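Local coordinates for protein beta-lactamase (Nostoc sp., PDB 6NHS) that probably hydrolyses the beta-lactam ring of penicillin-type antibiotics as a class D serine beta-lactamase, at residues I123-E126 and R127-F131; I148-F151 and W152-P156. All coordinates share one frame; numbering follows the deposited sequence.

Contact 1 of 2, residues I123-E126 and R127-F131; sequences IGHE and RMEKF
The break between helix 113-123 and helix 125-135 is bridged here by the side chain of Arg127, which turns back to the carbonyl of Ile123. Gly124 leaves helical geometry with a positive phi, ending the first helix, and is the N-cap of the second. A bend at chi3 (-65°) brings the arginine head back to that carbonyl. Arg127 NE donates to Ile123 O at 2.9 Å, almost straight, with the oxygen in the guanidinium plane and NE on a lone pair of the carbonyl. Arg127 NH2 adds a weak bond to that oxygen and also bonds Lys122 O. A water also joins Ile123 O to Arg127 N, so this carbonyl is well satisfied. The first turn of the second helix starts with Met128 N to Gly124 O, 2.9 Å. Lys130 has two conformers; in one, its NZ makes a long salt bridge with Glu126 OE2, 3.7 Å, so the pairing is doubtful. His125 lies alongside Glu129, but its NE2 is bonded to Gly143 O and the Glu129 carboxylate pairs with Lys133. On the buried side Ile123 CD1 meets the selenomethionine methyl, Met128 CE, at 3.9 Å. Ile123 and Phe131 rest on helix 65-76, and Met128 on Ile142.

Contact 2 of 2, residues I148-F151 and W152-P156; sequences IDRF and WLEGP
Aromatic packing joins Phe151 to Trp152 in an edge-to-face pair. The edge of the indole points at the face of the phenyl ring, with planes at 79° and Trp152 CE3 standing 3.5 Å above the ring centre. Both side chains have CG between backbone N and carbonyl carbon (chi1 59° and 68°), consistent with the rings of sequence neighbours meeting. Leu153 CG lies over one face of the indole, and Ile148 O sits at its edge, 3.5 Å from Trp152 CZ3. That carbonyl is buried without a polar partner. Backbone bonds close the short turn. Arg150 O accepts from Glu154 N nearly head-on, and from Leu153 N, at 2.9 Å, well above the carbonyl plane. A weak bond runs from Gly155 N to Phe151 O. Gly155 leaves the turn with positive phi, and a cis peptide leads into Pro156, whose CD is 4.2 Å from Phe151 CB. Charge plays a looser part: Glu154 OE1 touches Arg150 CD at 3.2 Å but stays 4.0 Å from Arg150 NH1, beyond a salt bridge. Phe65, at the start of helix 65-76, meets both rings, stacking on Trp152. Helix 113-123 lies against Trp152 through Gln117 and Ala120, and Arg121 pairs with Asp149.

In the fold
Both are local contacts between side chains a few residues apart, in the helical part of the chain, and each is partly buried. The centre of contact 1 lies about 19 Å from the centre of the chain, that of contact 2 about 15 Å. In contact 1 Glu126 and Lys130 are exposed, while Ile123 and Met128 are buried. Contact 2 buries an aromatic pair instead and keeps its charged side chains near the surface. An arginine holding a backbone carbonyl marks contact 1; ring packing marks contact 2. They touch directly: Ile148 CD1 packs on His125 CA at 3.7 Å, and Met128 CG meets Phe151 CZ at 3.8 Å. Helix 65-76 borders both; helix 113-123 ends in contact 1 and packs against contact 2. Leu153 lies near, without touching, what is probably the SxxK motif.

Contact 1 of 2, residues I123-E126 and R127-F131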
loop_
_atom_site.group_PDB
_atom_site.type_symbol
_atom_site.label_atom_id
_atom_site.label_comp_id
_atom_site.label_asym_id
_atom_site.label_seq_id
_atom_site.Cartn_x
_atom_site.Cartn_y
_atom_site.Cartn_z
ATOM N N ILE A 123 -16.117 10.345 0.140
ATOM C CA ILE A 123 -15.366 11.067 1.169
ATOM C C ILE A 123 -15.356 12.556 0.851
ATOM O O ILE A 123 -15.665 13.399 1.699
ATOM C CB ILE A 123 -13.938 10.504 1.294
ATOM C CG1 ILE A 123 -13.981 9.088 1.892
ATOM C CG2 ILE A 123 -13.073 11.457 2.155
ATOM C CD1 ILE A 123 -12.726 8.241 1.669
ATOM N N GLY A 124 -15.016 12.899 -0.383
ATOM C CA GLY A 124 -15.014 14.279 -0.817
ATOM C C GLY A 124 -13.690 14.970 -0.536
ATOM O O GLY A 124 -12.913 14.568 0.330
ATOM N N HIS A 125 -13.460 16.053 -1.280
ATOM C CA HIS A 125 -12.163 16.731 -1.245
ATOM C C HIS A 125 -11.847 17.279 0.145
ATOM O O HIS A 125 -10.724 17.126 0.635
ATOM C CB HIS A 125 -12.141 17.851 -2.290
ATOM C CG HIS A 125 -10.843 18.598 -2.361
ATOM N ND1 HIS A 125 -10.631 19.787 -1.696
ATOM C CD2 HIS A 125 -9.697 18.335 -3.033
ATOM C CE1 HIS A 125 -9.407 20.219 -1.946
ATOM N NE2 HIS A 125 -8.821 19.358 -2.758
ATOM N N GLU A 126 -12.823 17.910 0.800
ATOM C CA GLU A 126 -12.551 18.547 2.086
ATOM C C GLU A 126 -12.210 17.517 3.157
ATOM O O GLU A 126 -11.247 17.691 3.911
ATOM C CB GLU A 126 -13.741 19.397 2.531
ATOM C CG GLU A 126 -13.519 20.043 3.894
ATOM C CD GLU A 126 -14.736 20.785 4.409
ATOM O OE1 GLU A 126 -15.678 21.009 3.623
ATOM O OE2 GLU A 126 -14.745 21.143 5.607
ATOM N N ARG A 127 -12.997 16.445 3.255
ATOM C CA ARG A 127 -12.694 15.422 4.250
ATOM C C ARG A 127 -11.398 14.695 3.918
ATOM O O ARG A 127 -10.636 14.341 4.822
ATOM C CB ARG A 127 -13.849 14.429 4.373
ATOM C CG ARG A 127 -15.041 14.967 5.151
ATOM C CD ARG A 127 -15.961 13.832 5.584
ATOM N NE ARG A 127 -16.584 13.160 4.448
ATOM C CZ ARG A 127 -17.671 12.403 4.540
ATOM N NH1 ARG A 127 -18.251 12.212 5.716
ATOM N NH2 ARG A 127 -18.182 11.838 3.457
HETATM N N MSE A 128 -11.131 14.466 2.634
HETATM C CA MSE A 128 -9.919 13.752 2.241
HETATM C C MSE A 128 -8.689 14.566 2.617
HETATM O O MSE A 128 -7.729 14.037 3.159
HETATM C CB MSE A 128 -9.904 13.454 0.743
HETATM C CG MSE A 128 -8.707 12.596 0.315
HETATM SE SE MSE A 128 -8.854 10.719 0.840
HETATM C CE MSE A 128 -10.083 10.130 -0.577
ATOM N N GLU A 129 -8.728 15.866 2.326
ATOM C CA GLU A 129 -7.591 16.717 2.664
ATOM C C GLU A 129 -7.348 16.749 4.171
ATOM O O GLU A 129 -6.200 16.730 4.621
ATOM C CB GLU A 129 -7.809 18.132 2.120
ATOM C CG GLU A 129 -6.500 18.883 1.887
ATOM C CD GLU A 129 -6.695 20.360 1.635
ATOM O OE1 GLU A 129 -7.709 20.744 1.017
ATOM O OE2 GLU A 129 -5.828 21.143 2.070
ATOM N N LYS A 130 -8.421 16.807 4.967
ATOM C CA LYS A 130 -8.265 16.829 6.419
ATOM C C LYS A 130 -7.565 15.570 6.916
ATOM O O LYS A 130 -6.626 15.644 7.717
ATOM C CB LYS A 130 -9.625 16.988 7.104
ATOM C CG LYS A 130 -10.223 18.380 6.999
ATOM C CD LYS A 130 -11.396 18.555 7.955
ATOM C CE LYS A 130 -12.276 19.725 7.542
ATOM N NZ LYS A 130 -11.474 20.937 7.221
ATOM N N PHE A 131 -8.007 14.399 6.445
ATOM C CA PHE A 131 -7.388 13.153 6.896
ATOM C C PHE A 131 -5.950 13.032 6.403
ATOM O O PHE A 131 -5.075 12.568 7.144
ATOM C CB PHE A 131 -8.215 11.951 6.437
ATOM C CG PHE A 131 -9.339 11.602 7.371
ATOM C CD1 PHE A 131 -9.110 10.795 8.479
ATOM C CD2 PHE A 131 -10.620 12.085 7.149
ATOM C CE1 PHE A 131 -10.145 10.470 9.351
ATOM C CE2 PHE A 131 -11.661 11.764 8.010
ATOM C CZ PHE A 131 -11.424 10.959 9.115
HETATM O O HOH W 1 -15.433 16.074 2.007
HETATM O O HOH W 2 -10.133 20.216 4.494
#

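Contact 2 of 2, residues I148-F151 and W152-P156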
loop_
_atom_site.group_PDB
_atom_site.type_symbol
_atom_site.label_atom_id
_atom_site.label_comp_id
_atom_site.label_asym_id
_atom_site.label_seq_id
_atom_site.Cartn_x
_atom_site.Cartn_y
_atom_site.Cartn_z
ATOM N N ILE A 148 -10.402 14.399 -7.401
ATOM C CA ILE A 148 -10.705 13.637 -6.189
ATOM C C ILE A 148 -10.649 12.130 -6.435
ATOM O O ILE A 148 -10.386 11.355 -5.506
ATOM C CB ILE A 148 -12.075 14.071 -5.615
ATOM C CG1 ILE A 148 -12.341 13.409 -4.255
ATOM C CG2 ILE A 148 -13.219 13.762 -6.595
ATOM C CD1 ILE A 148 -11.297 13.753 -3.184
ATOM N N ASP A 149 -10.871 11.682 -7.672
ATOM C CA ASP A 149 -10.871 10.252 -7.962
ATOM C C ASP A 149 -9.621 9.792 -8.703
ATOM O O ASP A 149 -9.611 8.685 -9.253
ATOM C CB ASP A 149 -12.125 9.862 -8.752
ATOM C CG ASP A 149 -12.206 10.551 -10.096
ATOM O OD1 ASP A 149 -11.409 11.478 -10.337
ATOM O OD2 ASP A 149 -13.071 10.165 -10.913
ATOM N N ARG A 150 -8.559 10.603 -8.727
ATOM C CA ARG A 150 -7.346 10.173 -9.415
ATOM C C ARG A 150 -6.053 10.727 -8.832
ATOM O O ARG A 150 -4.990 10.430 -9.386
ATOM C CB ARG A 150 -7.437 10.543 -10.904
ATOM C CG ARG A 150 -7.571 12.032 -11.186
ATOM C CD ARG A 150 -7.620 12.285 -12.687
ATOM N NE ARG A 150 -8.750 13.120 -13.085
ATOM C CZ ARG A 150 -8.638 14.362 -13.549
ATOM N NH1 ARG A 150 -7.441 14.918 -13.687
ATOM N NH2 ARG A 150 -9.723 15.045 -13.886
ATOM N N PHE A 151 -6.087 11.491 -7.736
ATOM C CA PHE A 151 -4.871 12.161 -7.275
ATOM C C PHE A 151 -3.781 11.171 -6.875
ATOM O O PHE A 151 -2.595 11.510 -6.929
ATOM C CB PHE A 151 -5.185 13.106 -6.112
ATOM C CG PHE A 151 -5.799 12.426 -4.912
ATOM C CD1 PHE A 151 -4.997 11.862 -3.930
ATOM C CD2 PHE A 151 -7.181 12.365 -4.762
ATOM C CE1 PHE A 151 -5.560 11.239 -2.821
ATOM C CE2 PHE A 151 -7.751 11.751 -3.651
ATOM C CZ PHE A 151 -6.941 11.183 -2.683
ATOM N N TRP A 152 -4.149 9.952 -6.477
ATOM C CA TRP A 152 -3.153 8.958 -6.090
ATOM C C TRP A 152 -2.684 8.109 -7.265
ATOM O O TRP A 152 -1.712 7.357 -7.121
ATOM C CB TRP A 152 -3.707 8.049 -4.980
ATOM C CG TRP A 152 -4.818 7.144 -5.428
ATOM C CD1 TRP A 152 -4.694 5.853 -5.847
ATOM C CD2 TRP A 152 -6.218 7.462 -5.513
ATOM N NE1 TRP A 152 -5.924 5.345 -6.186
ATOM C CE2 TRP A 152 -6.878 6.310 -5.991
ATOM C CE3 TRP A 152 -6.976 8.604 -5.228
ATOM C CZ2 TRP A 152 -8.260 6.261 -6.186
ATOM C CZ3 TRP A 152 -8.352 8.561 -5.425
ATOM C CH2 TRP A 152 -8.977 7.398 -5.900
ATOM N N LEU A 153 -3.346 8.218 -8.417
ATOM C CA LEU A 153 -3.005 7.482 -9.629
ATOM C C LEU A 153 -2.203 8.313 -10.617
ATOM O O LEU A 153 -1.277 7.800 -11.250
ATOM C CB LEU A 153 -4.282 6.988 -10.317
ATOM C CG LEU A 153 -5.203 6.113 -9.468
ATOM C CD1 LEU A 153 -6.598 6.024 -10.089
ATOM C CD2 LEU A 153 -4.594 4.739 -9.318
ATOM N N GLU A 154 -2.553 9.587 -10.776
ATOM C CA GLU A 154 -1.883 10.460 -11.723
ATOM C C GLU A 154 -1.125 11.598 -11.061
ATOM O O GLU A 154 -0.371 12.295 -11.748
ATOM C CB GLU A 154 -2.900 11.051 -12.711
ATOM C CG GLU A 154 -3.716 10.012 -13.443
ATOM C CD GLU A 154 -4.822 10.625 -14.282
ATOM O OE1 GLU A 154 -4.912 11.873 -14.338
ATOM O OE2 GLU A 154 -5.602 9.856 -14.884
ATOM N N GLY A 155 -1.302 11.804 -9.759
ATOM C CA GLY A 155 -0.707 12.934 -9.079
ATOM C C GLY A 155 -1.783 13.927 -8.692
ATOM O O GLY A 155 -2.916 13.852 -9.171
ATOM N N PRO A 156 -1.445 14.908 -7.848
ATOM C CA PRO A 156 -0.083 15.210 -7.396
ATOM C C PRO A 156 0.392 14.453 -6.156
ATOM O O PRO A 156 1.507 14.714 -5.713
ATOM C CB PRO A 156 -0.157 16.709 -7.095
ATOM C CG PRO A 156 -1.559 16.908 -6.616
ATOM C CD PRO A 156 -2.415 15.925 -7.392
#